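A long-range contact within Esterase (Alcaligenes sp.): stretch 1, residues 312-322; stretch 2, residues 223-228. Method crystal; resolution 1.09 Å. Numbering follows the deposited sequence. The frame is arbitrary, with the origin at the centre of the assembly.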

# COMPACT_ATOMS: atom_id res chain seq x y z
N LEU A 312 5.70 -1.79 26.78
CA LEU A 312 5.83 -3.13 27.36
C LEU A 312 6.54 -4.05 26.38
O LEU A 312 7.38 -4.86 26.76
CB LEU A 312 4.47 -3.67 27.76
CG LEU A 312 3.85 -3.02 28.99
CD1 LEU A 312 2.36 -3.33 29.07
CD2 LEU A 312 4.55 -3.50 30.26
N ILE A 313 6.14 -4.00 25.11
CA ILE A 313 6.73 -4.86 24.09
C ILE A 313 8.19 -4.49 23.85
O ILE A 313 9.05 -5.36 23.78
CB ILE A 313 5.89 -4.76 22.80
CG1 ILE A 313 4.52 -5.42 23.03
CG2 ILE A 313 6.63 -5.40 21.63
CD1 ILE A 313 3.55 -5.19 21.89
N LEU A 314 8.48 -3.20 23.73
CA LEU A 314 9.85 -2.77 23.48
C LEU A 314 10.78 -3.09 24.65
O LEU A 314 11.93 -3.46 24.45
CB LEU A 314 9.91 -1.28 23.13
CG LEU A 314 9.21 -0.88 21.83
CD1 LEU A 314 9.24 0.63 21.68
CD2 LEU A 314 9.85 -1.56 20.63
N ASP A 315 10.25 -2.98 25.87
CA ASP A 315 11.03 -3.36 27.05
C ASP A 315 11.41 -4.84 26.95
O ASP A 315 12.55 -5.24 27.20
CB ASP A 315 10.26 -3.10 28.34
CG ASP A 315 10.93 -3.66 29.58
OD1 ASP A 315 11.90 -3.05 30.07
OD2 ASP A 315 10.50 -4.72 30.07
N TRP A 316 10.45 -5.69 26.57
CA TRP A 316 10.71 -7.11 26.40
C TRP A 316 11.72 -7.34 25.28
O TRP A 316 12.67 -8.12 25.46
CB TRP A 316 9.41 -7.86 26.15
CG TRP A 316 9.63 -9.34 25.97
CD1 TRP A 316 9.59 -10.30 26.93
CD2 TRP A 316 9.94 -10.03 24.75
NE1 TRP A 316 9.85 -11.53 26.40
CE2 TRP A 316 10.09 -11.40 25.06
CE3 TRP A 316 10.10 -9.60 23.42
CZ2 TRP A 316 10.39 -12.34 24.09
CZ3 TRP A 316 10.41 -10.56 22.48
CH2 TRP A 316 10.55 -11.91 22.81
N ILE A 317 11.57 -6.64 24.15
CA ILE A 317 12.51 -6.83 23.05
C ILE A 317 13.92 -6.47 23.50
O ILE A 317 14.87 -7.21 23.25
CB ILE A 317 12.12 -6.00 21.82
CG1 ILE A 317 10.83 -6.56 21.21
CG2 ILE A 317 13.26 -6.00 20.81
CD1 ILE A 317 10.25 -5.73 20.09
N GLY A 318 14.07 -5.37 24.25
CA GLY A 318 15.38 -4.95 24.73
C GLY A 318 16.01 -5.98 25.65
O GLY A 318 17.23 -6.18 25.63
N ARG A 319 15.23 -6.67 26.47
CA ARG A 319 15.73 -7.68 27.38
C ARG A 319 16.05 -8.99 26.68
O ARG A 319 16.79 -9.81 27.23
CB ARG A 319 14.74 -7.93 28.52
CG ARG A 319 14.62 -6.78 29.51
CD ARG A 319 13.66 -7.14 30.64
NE ARG A 319 12.28 -6.87 30.26
CZ ARG A 319 11.26 -7.71 30.30
NH1 ARG A 319 11.44 -8.95 30.73
NH2 ARG A 319 10.06 -7.31 29.91
N ASN A 320 15.51 -9.24 25.50
CA ASN A 320 15.61 -10.53 24.84
C ASN A 320 16.35 -10.48 23.52
O ASN A 320 16.26 -11.37 22.69
CB ASN A 320 14.20 -11.11 24.63
CG ASN A 320 13.65 -11.56 25.97
OD1 ASN A 320 13.97 -12.67 26.39
ND2 ASN A 320 12.90 -10.74 26.68
N THR A 321 17.11 -9.41 23.33
CA THR A 321 17.92 -9.20 22.15
C THR A 321 19.29 -8.73 22.70
O THR A 321 20.17 -8.46 21.91
CB THR A 321 17.43 -8.12 21.18
OG1 THR A 321 17.25 -6.90 21.92
CG2 THR A 321 16.14 -8.49 20.47
N ALA A 322 19.34 -8.57 24.01
CA ALA A 322 20.50 -8.14 24.75
C ALA A 322 21.76 -8.88 24.33
O ALA A 322 22.83 -8.64 24.90
CB ALA A 322 20.27 -8.33 26.25
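Stretch 2 223-228: ITAIVS

Stretch 2 is an extended strand, 223-228, that packs against the helix 312-319, running in nearly the opposite direction: the N-to-C axes make an angle of 155°, a signed crossing angle of 155°, and approach to 9.9 Å. The antiparallel register can be read from two CA pairs, I313 CA to V227 CA at 8.0 Å near the start of stretch 1 and T321 CA to T224 CA at 7.0 Å beyond the helix. The strand is not regular throughout, since T224 has phi/psi of -83/-40; T224 and A225 both direct CB toward stretch 1, whereas the alternation returns with I226 away and V227 toward.

At such a spacing the helix reaches the strand with its side chains, and no direct hydrogen bond joins them. V227, chi1 t, is the hub, with the largest covered area of either stretch. V227 CG1 lies 4.1 Å from I313 CG2, and V227 CG2, itself 4.3 Å from that same I313 methyl, lies 3.8 Å from W316 CZ3 and 4.2 Å from I317 CG1. The spacing i, i+3, i+4 on the helix thus gathers three apolar side chains around one valine. I317 points its CB sideways, but the end of its side chain comes nearer.

W316, chi1 t, reaches farther along the strand: its CH2 stands 4.2 Å from A225 CB and 3.9 Å from I226 O. The small alanine meets the far end of the large indole, and the ring is oblique to these neighbours.

After the helix, T321 CG2 touches T224 CG2 at 3.9 Å. The T321 hydroxyl is occupied within its own stretch, OG1 donating to I317 O at 2.7 Å. Polar linkage is left to one water, which donates to T224 O and to N320 O, each 2.8 Å from the water oxygen, bridging the two backbones at N320, the first residue to leave helical phi/psi.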

# COMPACT_ATOMS: atom_id res chain seq x y z
N ILE A 223 16.16 -14.85 12.37
CA ILE A 223 15.00 -14.56 13.21
C ILE A 223 15.47 -14.38 14.64
O ILE A 223 15.82 -15.35 15.33
CB ILE A 223 13.92 -15.65 13.11
CG1 ILE A 223 13.55 -15.82 11.64
CG2 ILE A 223 12.72 -15.30 13.98
CD1 ILE A 223 12.54 -16.89 11.36
N THR A 224 15.50 -13.15 15.11
CA THR A 224 16.09 -12.84 16.41
C THR A 224 15.13 -13.09 17.55
O THR A 224 15.53 -13.57 18.61
CB THR A 224 16.53 -11.36 16.38
OG1 THR A 224 17.36 -11.14 15.23
CG2 THR A 224 17.25 -10.97 17.65
N ALA A 225 13.88 -12.75 17.34
CA ALA A 225 12.84 -12.88 18.34
C ALA A 225 11.49 -12.77 17.62
O ALA A 225 11.44 -12.26 16.50
CB ALA A 225 12.94 -11.79 19.40
N ILE A 226 10.45 -13.25 18.27
CA ILE A 226 9.10 -13.18 17.73
C ILE A 226 8.17 -12.55 18.75
O ILE A 226 8.16 -12.99 19.90
CB ILE A 226 8.58 -14.58 17.32
CG1 ILE A 226 9.46 -15.19 16.23
CG2 ILE A 226 7.11 -14.54 16.95
CD1 ILE A 226 9.20 -16.64 15.96
N VAL A 227 7.38 -11.60 18.28
CA VAL A 227 6.31 -11.00 19.05
C VAL A 227 5.01 -11.25 18.29
O VAL A 227 4.95 -10.90 17.11
CB VAL A 227 6.50 -9.50 19.30
CG1 VAL A 227 5.32 -8.91 20.07
CG2 VAL A 227 7.82 -9.22 20.01
N SER A 228 4.02 -11.86 18.92
CA SER A 228 2.76 -12.14 18.22
C SER A 228 1.63 -11.53 19.03
O SER A 228 1.44 -11.91 20.19
CB SER A 228 2.66 -13.65 18.02
OG SER A 228 1.58 -14.10 17.26
O HOH W 1 17.34 -12.87 20.65